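Local coordinates for orotidine-5-phosphate decarboxylase/orotate phosphoribosyltransferase, putative (Ompdcase-oprtase, putative) (Leishmania infantum, PDB 3QW3) that decarboxylates orotidine 5'-phosphate to UMP, this construct being the OMP decarboxylase domain of a bifunctional UMP synthase, at the interface of chains A and B. Numbering follows the deposited sequence. Chains: chain A/B, Orotidine-5-phosphate decarboxylase/orotate phosphoribosyltransferase, putative (Ompdcase-oprtase, putative).

Contact 1: the interface of chains A and B. Residues chain A 84, 111-113, 144; chain B 84, 111-113, 144.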
# COMPACT_ATOMS: atom_id res chain seq x y z
N LYS A 84 -2.88 3.89 2.39
CA LYS A 84 -3.20 2.70 1.59
C LYS A 84 -2.16 1.59 1.76
O LYS A 84 -1.54 1.12 0.80
CB LYS A 84 -3.45 3.07 0.12
CG LYS A 84 -4.62 4.05 -0.07
CD LYS A 84 -4.90 4.34 -1.55
CE LYS A 84 -6.09 5.31 -1.73
NZ LYS A 84 -5.78 6.71 -1.29
N SER A 111 -5.22 -1.53 1.59
CA SER A 111 -5.58 -2.36 0.44
C SER A 111 -6.10 -3.72 0.93
O SER A 111 -5.56 -4.27 1.89
CB SER A 111 -4.36 -2.57 -0.47
OG SER A 111 -4.57 -3.64 -1.38
N PRO A 112 -7.13 -4.27 0.26
CA PRO A 112 -7.66 -5.58 0.63
C PRO A 112 -6.95 -6.76 -0.03
O PRO A 112 -7.27 -7.90 0.30
CB PRO A 112 -9.09 -5.52 0.09
CG PRO A 112 -8.96 -4.68 -1.14
CD PRO A 112 -7.95 -3.62 -0.77
N TYR A 113 -6.00 -6.49 -0.93
CA TYR A 113 -5.50 -7.54 -1.83
C TYR A 113 -4.89 -8.77 -1.13
O TYR A 113 -5.05 -9.90 -1.62
CB TYR A 113 -4.55 -7.01 -2.92
CG TYR A 113 -4.31 -8.05 -4.00
CD1 TYR A 113 -3.12 -8.78 -4.04
CD2 TYR A 113 -5.29 -8.33 -4.95
CE1 TYR A 113 -2.91 -9.75 -5.03
CE2 TYR A 113 -5.09 -9.30 -5.94
CZ TYR A 113 -3.90 -10.00 -5.97
OH TYR A 113 -3.72 -10.96 -6.93
N LEU A 144 -9.62 -4.99 -11.96
CA LEU A 144 -9.85 -5.98 -10.92
C LEU A 144 -11.20 -5.79 -10.24
O LEU A 144 -11.96 -6.75 -10.08
CB LEU A 144 -8.74 -5.94 -9.86
CG LEU A 144 -7.44 -6.73 -10.08
CD1 LEU A 144 -6.54 -6.07 -11.12
CD2 LEU A 144 -6.70 -6.88 -8.77
N LYS B 84 5.03 -1.89 -1.09
CA LYS B 84 3.66 -2.31 -1.48
C LYS B 84 2.71 -1.11 -1.59
O LYS B 84 1.69 -1.01 -0.88
CB LYS B 84 3.11 -3.39 -0.52
CG LYS B 84 3.91 -4.71 -0.55
CD LYS B 84 3.25 -5.81 0.29
CE LYS B 84 4.06 -7.13 0.27
NZ LYS B 84 5.42 -7.01 0.89
N SER B 111 0.56 -2.79 -5.05
CA SER B 111 -0.73 -3.48 -5.07
C SER B 111 -1.42 -3.27 -6.42
O SER B 111 -1.39 -2.18 -6.98
CB SER B 111 -1.62 -2.95 -3.93
OG SER B 111 -2.96 -3.38 -4.12
N PRO B 112 -2.06 -4.33 -6.94
CA PRO B 112 -2.79 -4.24 -8.20
C PRO B 112 -4.23 -3.74 -8.03
O PRO B 112 -4.92 -3.55 -9.04
CB PRO B 112 -2.83 -5.69 -8.67
CG PRO B 112 -2.93 -6.47 -7.39
CD PRO B 112 -2.11 -5.70 -6.38
N TYR B 113 -4.68 -3.53 -6.79
CA TYR B 113 -6.13 -3.38 -6.55
C TYR B 113 -6.81 -2.20 -7.27
O TYR B 113 -7.97 -2.31 -7.67
CB TYR B 113 -6.47 -3.39 -5.05
CG TYR B 113 -7.95 -3.52 -4.83
CD1 TYR B 113 -8.73 -2.41 -4.47
CD2 TYR B 113 -8.59 -4.74 -5.04
CE1 TYR B 113 -10.12 -2.53 -4.31
CE2 TYR B 113 -9.97 -4.88 -4.87
CZ TYR B 113 -10.72 -3.77 -4.50
OH TYR B 113 -12.08 -3.92 -4.35
N LEU B 144 -9.37 -12.90 -1.49
CA LEU B 144 -9.53 -12.26 -2.78
C LEU B 144 -8.81 -13.05 -3.87
O LEU B 144 -9.39 -13.33 -4.91
CB LEU B 144 -9.03 -10.81 -2.74
CG LEU B 144 -10.00 -9.69 -2.32
CD1 LEU B 144 -10.25 -9.69 -0.83
CD2 LEU B 144 -9.49 -8.33 -2.77
O HOH W 1 -1.11 -1.02 -0.78
O HOH W 2 -9.11 -2.55 -10.26
O HOH W 3 -6.48 -12.14 -0.87

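Contact 2: the interface of chains A and B. Residues chain A 86-87, 114; chain B 82, 84, 133, 136.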
# COMPACT_ATOMS: atom_id res chain seq x y z
N GLY A 86 -0.64 -2.21 3.01
CA GLY A 86 -1.06 -3.60 2.98
C GLY A 86 0.17 -4.48 2.94
O GLY A 86 0.93 -4.44 1.98
N ASP A 87 0.36 -5.26 4.00
CA ASP A 87 1.47 -6.21 4.07
C ASP A 87 1.09 -7.24 5.11
O ASP A 87 -0.04 -7.27 5.56
CB ASP A 87 2.77 -5.50 4.44
CG ASP A 87 4.00 -6.15 3.82
OD1 ASP A 87 4.79 -5.44 3.16
OD2 ASP A 87 4.19 -7.37 3.99
N MET A 114 -4.21 -8.57 -0.01
CA MET A 114 -3.58 -9.69 0.70
C MET A 114 -4.51 -10.33 1.74
O MET A 114 -4.10 -11.25 2.46
CB MET A 114 -2.25 -9.26 1.30
CG MET A 114 -1.20 -8.94 0.25
SD MET A 114 0.33 -8.30 0.93
CE MET A 114 1.02 -9.77 1.68
N ASP B 82 10.49 -2.68 -0.68
CA ASP B 82 9.26 -3.43 -0.44
C ASP B 82 8.31 -2.52 0.31
O ASP B 82 8.23 -2.57 1.54
CB ASP B 82 9.51 -4.74 0.31
CG ASP B 82 8.34 -5.72 0.17
OD1 ASP B 82 7.28 -5.34 -0.37
OD2 ASP B 82 8.47 -6.88 0.61
N LYS B 84 5.03 -1.89 -1.09
CA LYS B 84 3.66 -2.31 -1.48
C LYS B 84 2.71 -1.11 -1.59
O LYS B 84 1.69 -1.01 -0.88
CB LYS B 84 3.11 -3.39 -0.52
CG LYS B 84 3.91 -4.71 -0.55
CD LYS B 84 3.25 -5.81 0.29
CE LYS B 84 4.06 -7.13 0.27
NZ LYS B 84 5.42 -7.01 0.89
N LEU B 133 1.89 -7.27 -6.67
CA LEU B 133 1.36 -8.38 -5.86
C LEU B 133 0.46 -9.27 -6.70
O LEU B 133 -0.43 -8.78 -7.40
CB LEU B 133 0.57 -7.85 -4.66
CG LEU B 133 1.28 -6.86 -3.75
CD1 LEU B 133 0.33 -6.45 -2.63
CD2 LEU B 133 2.58 -7.44 -3.18
N THR B 136 0.21 -14.27 -2.71
CA THR B 136 1.01 -14.13 -1.50
C THR B 136 0.76 -15.29 -0.53
O THR B 136 -0.23 -16.00 -0.66
CB THR B 136 0.77 -12.77 -0.82
OG1 THR B 136 -0.62 -12.62 -0.51
CG2 THR B 136 1.21 -11.62 -1.73
O HOH W 4 1.88 -1.02 1.98
O HOH W 5 5.29 -2.96 2.41

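Contact 3: the interface of chains A and B. Residues chain A 148-150, 154, 157, 161; chain B 147-149.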
# COMPACT_ATOMS: atom_id res chain seq x y z
N ARG A 148 -16.09 -10.06 -12.52
CA ARG A 148 -17.25 -10.79 -12.02
C ARG A 148 -16.86 -12.02 -11.21
O ARG A 148 -16.17 -12.91 -11.72
CB ARG A 148 -18.16 -11.18 -13.19
CG ARG A 148 -19.31 -12.08 -12.81
CD ARG A 148 -20.34 -12.18 -13.93
NE ARG A 148 -21.53 -12.91 -13.50
CZ ARG A 148 -22.68 -12.92 -14.16
NH1 ARG A 148 -22.81 -12.23 -15.29
NH2 ARG A 148 -23.71 -13.61 -13.69
N VAL A 149 -17.30 -12.06 -9.96
CA VAL A 149 -17.14 -13.24 -9.10
C VAL A 149 -18.54 -13.78 -8.84
O VAL A 149 -19.31 -13.19 -8.07
CB VAL A 149 -16.43 -12.90 -7.77
CG1 VAL A 149 -16.37 -14.13 -6.86
CG2 VAL A 149 -15.02 -12.37 -8.03
N GLY A 150 -18.88 -14.89 -9.49
CA GLY A 150 -20.23 -15.43 -9.41
C GLY A 150 -21.24 -14.46 -9.99
O GLY A 150 -21.13 -14.07 -11.16
N LEU A 154 -16.15 -7.99 -8.00
CA LEU A 154 -15.14 -8.17 -6.95
C LEU A 154 -15.32 -7.16 -5.82
O LEU A 154 -15.16 -7.50 -4.64
CB LEU A 154 -13.71 -8.07 -7.52
CG LEU A 154 -12.57 -8.16 -6.49
CD1 LEU A 154 -12.50 -9.54 -5.84
CD2 LEU A 154 -11.21 -7.78 -7.07
N ALA A 157 -17.80 -8.33 -3.38
CA ALA A 157 -17.22 -9.38 -2.54
C ALA A 157 -16.36 -8.81 -1.41
O ALA A 157 -16.36 -9.33 -0.29
CB ALA A 157 -16.41 -10.37 -3.39
N ARG A 161 -17.16 -9.11 2.77
CA ARG A 161 -16.13 -9.50 3.72
C ARG A 161 -15.97 -8.46 4.82
O ARG A 161 -15.87 -8.80 5.99
CB ARG A 161 -14.79 -9.68 3.00
CG ARG A 161 -14.48 -11.11 2.64
CD ARG A 161 -13.50 -11.17 1.49
NE ARG A 161 -13.29 -12.54 1.04
CZ ARG A 161 -14.09 -13.21 0.21
NH1 ARG A 161 -15.18 -12.64 -0.29
NH2 ARG A 161 -13.79 -14.45 -0.12
N LEU B 147 -10.48 -16.18 -5.39
CA LEU B 147 -11.81 -16.01 -5.97
C LEU B 147 -11.77 -16.33 -7.46
O LEU B 147 -10.79 -16.02 -8.14
CB LEU B 147 -12.31 -14.58 -5.77
CG LEU B 147 -13.32 -14.28 -4.65
CD1 LEU B 147 -13.25 -15.25 -3.47
CD2 LEU B 147 -13.18 -12.83 -4.19
N ARG B 148 -12.84 -16.95 -7.95
CA ARG B 148 -12.93 -17.32 -9.36
C ARG B 148 -13.53 -16.18 -10.17
O ARG B 148 -14.64 -15.73 -9.89
CB ARG B 148 -13.77 -18.59 -9.54
CG ARG B 148 -13.25 -19.83 -8.80
CD ARG B 148 -11.96 -20.37 -9.41
NE ARG B 148 -12.14 -20.89 -10.76
CZ ARG B 148 -11.15 -21.34 -11.53
NH1 ARG B 148 -11.41 -21.80 -12.75
NH2 ARG B 148 -9.90 -21.35 -11.08
N VAL B 149 -12.77 -15.72 -11.16
CA VAL B 149 -13.24 -14.71 -12.10
C VAL B 149 -13.37 -15.36 -13.47
O VAL B 149 -12.44 -15.32 -14.29
CB VAL B 149 -12.34 -13.44 -12.10
CG1 VAL B 149 -12.55 -12.64 -10.83
CG2 VAL B 149 -10.86 -13.80 -12.24

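Contact 4: the interface of chains A and B. Residues chain A 90-91, 94-95; chain B 53-54, 56-57.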
# COMPACT_ATOMS: atom_id res chain seq x y z
N ASP A 90 4.89 -8.88 10.93
CA ASP A 90 5.64 -7.80 11.57
C ASP A 90 5.65 -6.52 10.76
O ASP A 90 5.70 -5.42 11.32
CB ASP A 90 7.09 -8.23 11.84
CG ASP A 90 7.20 -9.36 12.85
OD1 ASP A 90 6.17 -9.80 13.41
OD2 ASP A 90 8.35 -9.81 13.09
N THR A 91 5.63 -6.65 9.43
CA THR A 91 5.66 -5.49 8.55
C THR A 91 4.38 -4.68 8.71
O THR A 91 4.45 -3.47 8.95
CB THR A 91 5.86 -5.90 7.07
OG1 THR A 91 7.03 -6.72 6.97
CG2 THR A 91 6.04 -4.66 6.20
N ALA A 94 4.28 -2.96 11.97
CA ALA A 94 5.10 -1.76 11.96
C ALA A 94 4.38 -0.56 11.35
O ALA A 94 4.44 0.55 11.90
CB ALA A 94 6.43 -2.01 11.23
N TYR A 95 3.68 -0.77 10.24
CA TYR A 95 2.87 0.28 9.63
C TYR A 95 1.79 0.76 10.62
O TYR A 95 1.53 1.96 10.72
CB TYR A 95 2.17 -0.22 8.36
CG TYR A 95 3.01 -0.29 7.10
CD1 TYR A 95 2.93 -1.40 6.26
CD2 TYR A 95 3.84 0.77 6.71
CE1 TYR A 95 3.67 -1.47 5.08
CE2 TYR A 95 4.59 0.71 5.52
CZ TYR A 95 4.49 -0.43 4.72
OH TYR A 95 5.20 -0.52 3.55
N ALA B 53 8.36 -0.49 5.97
CA ALA B 53 7.66 -0.30 7.24
C ALA B 53 8.62 -0.24 8.42
O ALA B 53 8.44 0.58 9.32
CB ALA B 53 6.63 -1.40 7.46
N PHE B 54 9.63 -1.11 8.43
CA PHE B 54 10.60 -1.14 9.53
C PHE B 54 11.36 0.17 9.63
O PHE B 54 11.68 0.63 10.73
CB PHE B 54 11.56 -2.33 9.39
CG PHE B 54 10.99 -3.64 9.85
CD1 PHE B 54 9.61 -3.85 9.91
CD2 PHE B 54 11.84 -4.69 10.19
CE1 PHE B 54 9.08 -5.07 10.33
CE2 PHE B 54 11.32 -5.92 10.61
CZ PHE B 54 9.94 -6.11 10.67
N GLU B 56 10.18 3.21 8.36
CA GLU B 56 9.16 4.20 8.72
C GLU B 56 8.96 4.23 10.24
O GLU B 56 8.80 5.30 10.83
CB GLU B 56 7.83 3.91 8.01
CG GLU B 56 6.72 4.92 8.31
CD GLU B 56 5.36 4.53 7.72
OE1 GLU B 56 4.35 4.70 8.42
OE2 GLU B 56 5.31 4.07 6.56
N PHE B 57 8.99 3.04 10.84
CA PHE B 57 8.80 2.85 12.28
C PHE B 57 9.69 3.77 13.13
O PHE B 57 9.27 4.23 14.19
CB PHE B 57 9.06 1.37 12.63
CG PHE B 57 8.89 1.03 14.08
CD1 PHE B 57 9.96 1.13 14.97
CD2 PHE B 57 7.67 0.56 14.56
CE1 PHE B 57 9.81 0.80 16.31
CE2 PHE B 57 7.51 0.22 15.90
CZ PHE B 57 8.59 0.35 16.78
O HOH W 6 1.99 3.43 7.91

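Contact 1: the interface of chains A and B
The phenol ring of A:Tyr113 takes the pyrrolidine of B:Pro112 on one face, with the proline CG 3.7 Å from the ring centroid, close to its middle. The two-fold repeats the pair with the chains exchanged: A:Pro112 CG sits over the face of the B:Tyr113 ring. In both pairs the side chains meet at about a right angle, so the proline presents a corner to the ring in a CH-pi contact and its CG lies at similar distances from all the ring carbons. Each tyrosine has CG anti to the backbone N (chi1 -167° in A:Tyr113), which lays the ring under the opposite proline.

Beside the two proline-tyrosine pairs the serine hydroxyls meet near the two-fold axis, A:Ser111 OG to B:Ser111 OG 3.2 Å, a hydrogen bond of undecided direction. The same oxygen also accepts the nearly straight N-H of its own chain's Tyr113 (171° at H in chain A), which helps hold the oxygen in place. Leucines close the outer ends: A:Leu144 CD1 rests 3.6 Å from the B:Pro112 carbonyl O, while CD2 reaches CG of the same proline. Bridging waters complete this centre of the homodimer. Water 2 joins A:Leu144 N to B:Tyr113 O, and water 3 does the same with the chains exchanged. Near the axis, water 1 binds the lysine carbonyls, 2.7 Å from A:Lys84 O and 2.8 Å from B:Lys84 O.

Contact 2: the interface of chains A and B
B:Lys84 and A:Asp87 form the tight half of this contact, a salt bridge in which the side-chain amine NZ gives a hydrogen bond to carboxylate OD1 at 2.8 Å. The lysine comes from above the aspartate plane, 41° out of it, and its side chain runs at about a right angle to that of the aspartate. NZ also bonds B:Asp82 OD1 of its own chain at 2.8 Å, on the syn side of that carboxylate. NZ thus lies between carboxylates of both subunits. These residues belong to the DxKxxD motif of OMP decarboxylases, whose active site is completed by an aspartate from the partner chain. The lysine is extended as far as CE and then bends (chi4 64°), which swings NZ in between the two acids, while CD packs 3.6 Å from A:Asp87 CG.

Looser packing surrounds A:Met114, whose thioether reaches across the lysine chain. Its SD is 3.9 Å from B:Lys84 CD and 4.0 Å from B:Leu133 CD1, and the bend at chi3 (72°) turns the methyl CE towards the methyl and CB of B:Thr136. These contacts are van der Waals in kind. The opposite flank is watered: water 4 links A:Gly86 N to the B:Lys84 carbonyl, and water 5 connects the two acidic residues, standing 2.6 Å from A:Asp87 OD1 and 3.1 Å from the carbonyl O of B:Asp82.

Contact 3: the interface of chains A and B
B:Leu147 packs on a largely apolar patch of chain A, meeting A:Val149 at about a right angle and A:Leu154 on a slant. Its CG faces A:Val149 CG1 at 3.8 Å, and its two methyls diverge. CD2 turns to the helix 154-163, touching A:Leu154 CD1 at 3.7 Å and, more loosely, the methyl of A:Ala157. CD1, the other branch, meets A:Arg161 NH2 at 3.5 Å; leucine and arginine come from opposite directions. A:Ala157 O of the same helix lies at the edge of the A:Arg161 guanidinium, in its plane.

The valines lie across each other at an angle, A:Val149 CG2 meeting B:Val149 CG1 at 3.7 Å. They are not rotamer twins: CG1 is anti to the backbone N in A:Val149 (chi1 176°), but anti to the carbonyl carbon in B:Val149. Beside them the backbones repeat one motif in both senses, the carbonyl O of A:Arg148 facing B:Val149 CA at 3.5 Å and B:Arg148 O facing A:Val149 CA at 3.6 Å. The Arg148 side chains also differ. In chain A it is extended, and NE donates a nearly straight, in-plane bond to A:Gly150 O at 2.6 Å, which probably braces the turn; in chain B it is folded. This local asymmetry suggests a somewhat adaptable edge, where protruding loops probably add apolar surface that helps hold the dimer together.

Contact 4: the interface of chains A and B
This is a helix-to-helix interface, mostly apolar, in which the short helix 52-56 of chain B packs on the helix 89-102 of chain A; with its symmetry twin it helps hold the two decarboxylase domains together. B:Ala53 is the peg: its methyl CB lies over the face of the A:Tyr95 ring, 3.4 Å from the centroid, in a CH-pi contact. The same methyl meets A:Thr91 CG2 at 3.5 Å and the methyl of A:Ala94 at 3.8 Å, so three residues from adjacent turns of the helix line its chain A side. A:Thr91 puts CG2 anti to the backbone N, and this directs the threonine methyl to the alanine.

At the edge of the tyrosine ring, and in its plane, stands B:Glu56 OE2, 3.6 Å from A:Tyr95 CE2. The carboxylate and ring planes are 50° apart and the side chains meet at about a right angle. The other carboxylate oxygen, OE1, reaches water 6 at 2.7 Å, which also contacts the A:Tyr95 carbonyl O.

Farther along, B:Phe54 meets the start of the chain A helix edge-on: CE1 is 3.5 Å from A:Asp90 O and CZ is 3.7 Å from A:Asp90 CB. B:Phe57 adds a looser flank near A:Ala94. In the TIM-barrel fold of this family, helix 52-56 follows strand 47-50, while helix 89-102 follows strand 80-85 and the loop bearing the catalytic aspartate A:Asp87.

Measured between C-alpha centres throughout, contact 1, near the two-fold axis, lies about 8 Å from contact 2 and shares B:Lys84 with it: the carbonyl serves the axial water, NZ the intersubunit aspartate. Contact 4 is about 13 Å from contact 2, and the stretch from A:Gly86 to A:Tyr95 runs through both, probably tying helix packing to placement of the catalytic aspartate. Contact 3 lies about 14 Å from contact 1 and 31 Å from contact 4, so the patches span the interface from helices to loops. Because that aspartate completes the partner's active site, chain pairing and site completion are probably coupled.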